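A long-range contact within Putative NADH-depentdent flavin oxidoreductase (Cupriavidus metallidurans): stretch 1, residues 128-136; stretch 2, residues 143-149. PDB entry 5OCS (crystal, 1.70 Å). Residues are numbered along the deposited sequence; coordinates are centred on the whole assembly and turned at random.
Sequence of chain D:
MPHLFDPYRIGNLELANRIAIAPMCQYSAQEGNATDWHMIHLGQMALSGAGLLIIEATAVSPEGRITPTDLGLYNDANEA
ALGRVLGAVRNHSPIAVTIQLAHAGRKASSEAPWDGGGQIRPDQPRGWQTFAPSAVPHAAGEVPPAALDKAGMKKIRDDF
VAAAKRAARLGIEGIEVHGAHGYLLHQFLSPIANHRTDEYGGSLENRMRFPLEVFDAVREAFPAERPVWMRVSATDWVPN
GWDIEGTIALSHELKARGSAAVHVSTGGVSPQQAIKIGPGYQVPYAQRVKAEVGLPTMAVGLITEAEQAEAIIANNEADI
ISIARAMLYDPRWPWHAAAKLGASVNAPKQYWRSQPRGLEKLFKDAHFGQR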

# COMPACT_ATOMS: atom_id res chain seq x y z
N TRP D 128 28.17 16.50 -7.46
CA TRP D 128 29.45 16.04 -6.90
C TRP D 128 30.33 15.33 -7.88
O TRP D 128 29.87 14.83 -8.90
CB TRP D 128 29.25 15.18 -5.66
CG TRP D 128 28.56 13.84 -5.88
CD1 TRP D 128 29.15 12.67 -6.23
CD2 TRP D 128 27.16 13.56 -5.76
NE1 TRP D 128 28.21 11.67 -6.32
CE2 TRP D 128 26.98 12.19 -6.02
CE3 TRP D 128 26.04 14.33 -5.40
CZ2 TRP D 128 25.74 11.58 -5.94
CZ3 TRP D 128 24.80 13.71 -5.35
CH2 TRP D 128 24.67 12.36 -5.59
N GLN D 129 31.63 15.29 -7.57
CA GLN D 129 32.58 14.55 -8.40
C GLN D 129 32.32 13.03 -8.32
O GLN D 129 32.21 12.48 -7.21
CB GLN D 129 34.03 14.83 -7.99
CG GLN D 129 35.03 14.17 -8.95
CD GLN D 129 34.91 14.75 -10.37
OE1 GLN D 129 35.16 15.93 -10.57
NE2 GLN D 129 34.46 13.93 -11.35
N THR D 130 32.23 12.39 -9.49
CA THR D 130 31.95 10.95 -9.62
C THR D 130 33.25 10.18 -9.83
O THR D 130 34.28 10.77 -10.21
CB THR D 130 30.96 10.69 -10.77
OG1 THR D 130 31.55 11.12 -12.02
CG2 THR D 130 29.67 11.45 -10.51
N PHE D 131 33.21 8.89 -9.59
CA PHE D 131 34.36 8.01 -9.65
C PHE D 131 34.03 6.80 -10.50
O PHE D 131 32.86 6.34 -10.56
CB PHE D 131 34.76 7.58 -8.21
CG PHE D 131 35.17 8.75 -7.37
CD1 PHE D 131 36.44 9.31 -7.53
CD2 PHE D 131 34.26 9.40 -6.54
CE1 PHE D 131 36.82 10.44 -6.81
CE2 PHE D 131 34.63 10.53 -5.81
CZ PHE D 131 35.91 11.06 -5.94
N ALA D 132 35.07 6.26 -11.13
CA ALA D 132 34.91 5.18 -12.10
C ALA D 132 36.22 4.45 -12.34
O ALA D 132 37.31 4.93 -11.93
CB ALA D 132 34.40 5.75 -13.42
N PRO D 133 36.15 3.31 -13.04
CA PRO D 133 37.44 2.68 -13.33
C PRO D 133 38.35 3.56 -14.20
O PRO D 133 39.57 3.53 -14.04
CB PRO D 133 37.05 1.40 -14.06
CG PRO D 133 35.63 1.58 -14.49
CD PRO D 133 35.02 2.42 -13.39
N SER D 134 37.73 4.32 -15.11
CA SER D 134 38.46 5.22 -16.02
C SER D 134 37.73 6.55 -16.22
O SER D 134 36.49 6.62 -16.08
CB SER D 134 38.65 4.56 -17.38
OG SER D 134 39.32 3.28 -17.32
N ALA D 135 38.50 7.58 -16.65
CA ALA D 135 38.03 8.98 -16.82
C ALA D 135 37.26 9.21 -18.16
O ALA D 135 37.63 10.05 -19.00
CB ALA D 135 39.23 9.95 -16.67
N VAL D 136 36.18 8.46 -18.33
CA VAL D 136 35.42 8.42 -19.57
C VAL D 136 33.98 8.59 -19.15
O VAL D 136 33.49 7.83 -18.33
CB VAL D 136 35.56 7.08 -20.33
CG1 VAL D 136 34.97 7.21 -21.74
CG2 VAL D 136 37.03 6.66 -20.42
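Stretch 2, residues 143-149: VPPAALD

Two successive parallel bridges order this contact, and Pro145, which has no backbone N-H to offer a partner strand, gives up more surface to stretch 1 than any other residue of stretch 2. The pairing begins right after that proline. Both backbones run in the same direction and are extended, with stretch 2 at phi/psi of -75/137 and -75/128 through Ala146 and Ala147, and Phe131 and Ala132 more fully stretched at -130/151 and -162/170. Phe131 lies beside Ala146 with their CA atoms 4.8 Å apart, and Ala132 beside Ala147 with CA to CA 5.2 Å.

Three backbone hydrogen bonds form the ladder, staggered as parallel strands require. Ala146 N donates to Thr130 O at 2.9 Å, Ala132 N donates to Ala146 O at 3.0 Å, and Leu148 N donates to Ala132 O at 2.8 Å. Ala146 therefore uses both its N and its O on residues flanking Phe131, while Ala132 does the same with residues flanking Ala147. Two of these carbonyls also receive CA-H...O contacts: Phe131 CA lies 3.4 Å from Ala146 O, and Ala147 CA lies 3.4 Å from Ala132 O.

Side chains of the paired residues share a face. On the face of Phe131 and Ala146, ring atom CD1 of Phe131 meets CB of Ala146 at 3.8 Å, and CB of Phe131 meets CD2 of Leu148, also at 3.8 Å. Leu148 starts sideways from its CA, but its end comes nearer to stretch 1. On the other face, Ala132 CB packs against Pro145 CG at 3.5 Å.

Beyond the bridge, stretch 1 turns back toward the start of stretch 2. Ser134 O lies 3.4 Å from Pro145 CG, Ala135 CA makes a CA-H...O contact of 3.3 Å with Pro145 O, and Val136 O reaches Pro145 CD at 3.3 Å. Pro145 is thus contacted both by Ala132 in the strand and by the loop that follows it. Ala147 CB, in turn, sits 4.0 Å from Ser134 CA.

At the entry to the pairing, polar side chains extend the contact. Gln129 NE2 gives a weak hydrogen bond to Pro144 O at 3.2 Å, and Thr130 OG1 lies 3.4 Å from Pro145 CB. Two waters link Thr130 OG1 to Val143 O; the nearer to that carbonyl donates to Val143 O at 2.8 Å and lies 3.1 Å from Thr130 OG1, while the second lies 2.8 Å from Thr130 OG1 and donates only weakly to Val143 O, at 3.4 Å.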

# COMPACT_ATOMS: atom_id res chain seq x y z
N VAL D 143 30.49 15.69 -17.63
CA VAL D 143 31.71 15.82 -16.86
C VAL D 143 32.26 14.42 -16.56
O VAL D 143 31.56 13.61 -15.96
CB VAL D 143 31.47 16.55 -15.54
CG1 VAL D 143 32.74 16.52 -14.69
CG2 VAL D 143 30.98 17.97 -15.82
N PRO D 144 33.49 14.13 -16.97
CA PRO D 144 33.98 12.79 -16.76
C PRO D 144 34.18 12.45 -15.28
O PRO D 144 34.50 13.33 -14.47
CB PRO D 144 35.33 12.76 -17.50
CG PRO D 144 35.32 13.93 -18.42
CD PRO D 144 34.43 14.95 -17.79
N PRO D 145 34.10 11.15 -14.97
CA PRO D 145 34.46 10.73 -13.64
C PRO D 145 35.97 10.78 -13.44
O PRO D 145 36.73 10.78 -14.43
CB PRO D 145 33.97 9.29 -13.60
CG PRO D 145 34.16 8.82 -14.99
CD PRO D 145 33.83 10.00 -15.84
N ALA D 146 36.39 10.83 -12.18
CA ALA D 146 37.80 10.57 -11.82
C ALA D 146 38.10 9.08 -11.89
O ALA D 146 37.28 8.26 -11.46
CB ALA D 146 38.08 11.09 -10.42
N ALA D 147 39.25 8.72 -12.45
CA ALA D 147 39.68 7.34 -12.52
C ALA D 147 40.13 6.96 -11.13
O ALA D 147 40.96 7.61 -10.54
CB ALA D 147 40.82 7.16 -13.50
N LEU D 148 39.60 5.85 -10.62
CA LEU D 148 39.91 5.46 -9.26
C LEU D 148 41.37 5.01 -9.11
O LEU D 148 41.90 4.30 -9.96
CB LEU D 148 39.00 4.32 -8.83
CG LEU D 148 37.58 4.77 -8.50
CD1 LEU D 148 36.59 3.64 -8.73
CD2 LEU D 148 37.54 5.29 -7.08
N ASP D 149 41.98 5.39 -7.99
CA ASP D 149 43.29 4.84 -7.59
C ASP D 149 43.14 3.77 -6.50
O ASP D 149 42.01 3.40 -6.10
CB ASP D 149 44.23 5.98 -7.20
CG ASP D 149 43.74 6.80 -6.02
OD1 ASP D 149 42.84 6.39 -5.26
OD2 ASP D 149 44.30 7.88 -5.84
O HOH W 1 30.78 11.04 -15.02
O HOH W 2 31.13 13.83 -12.60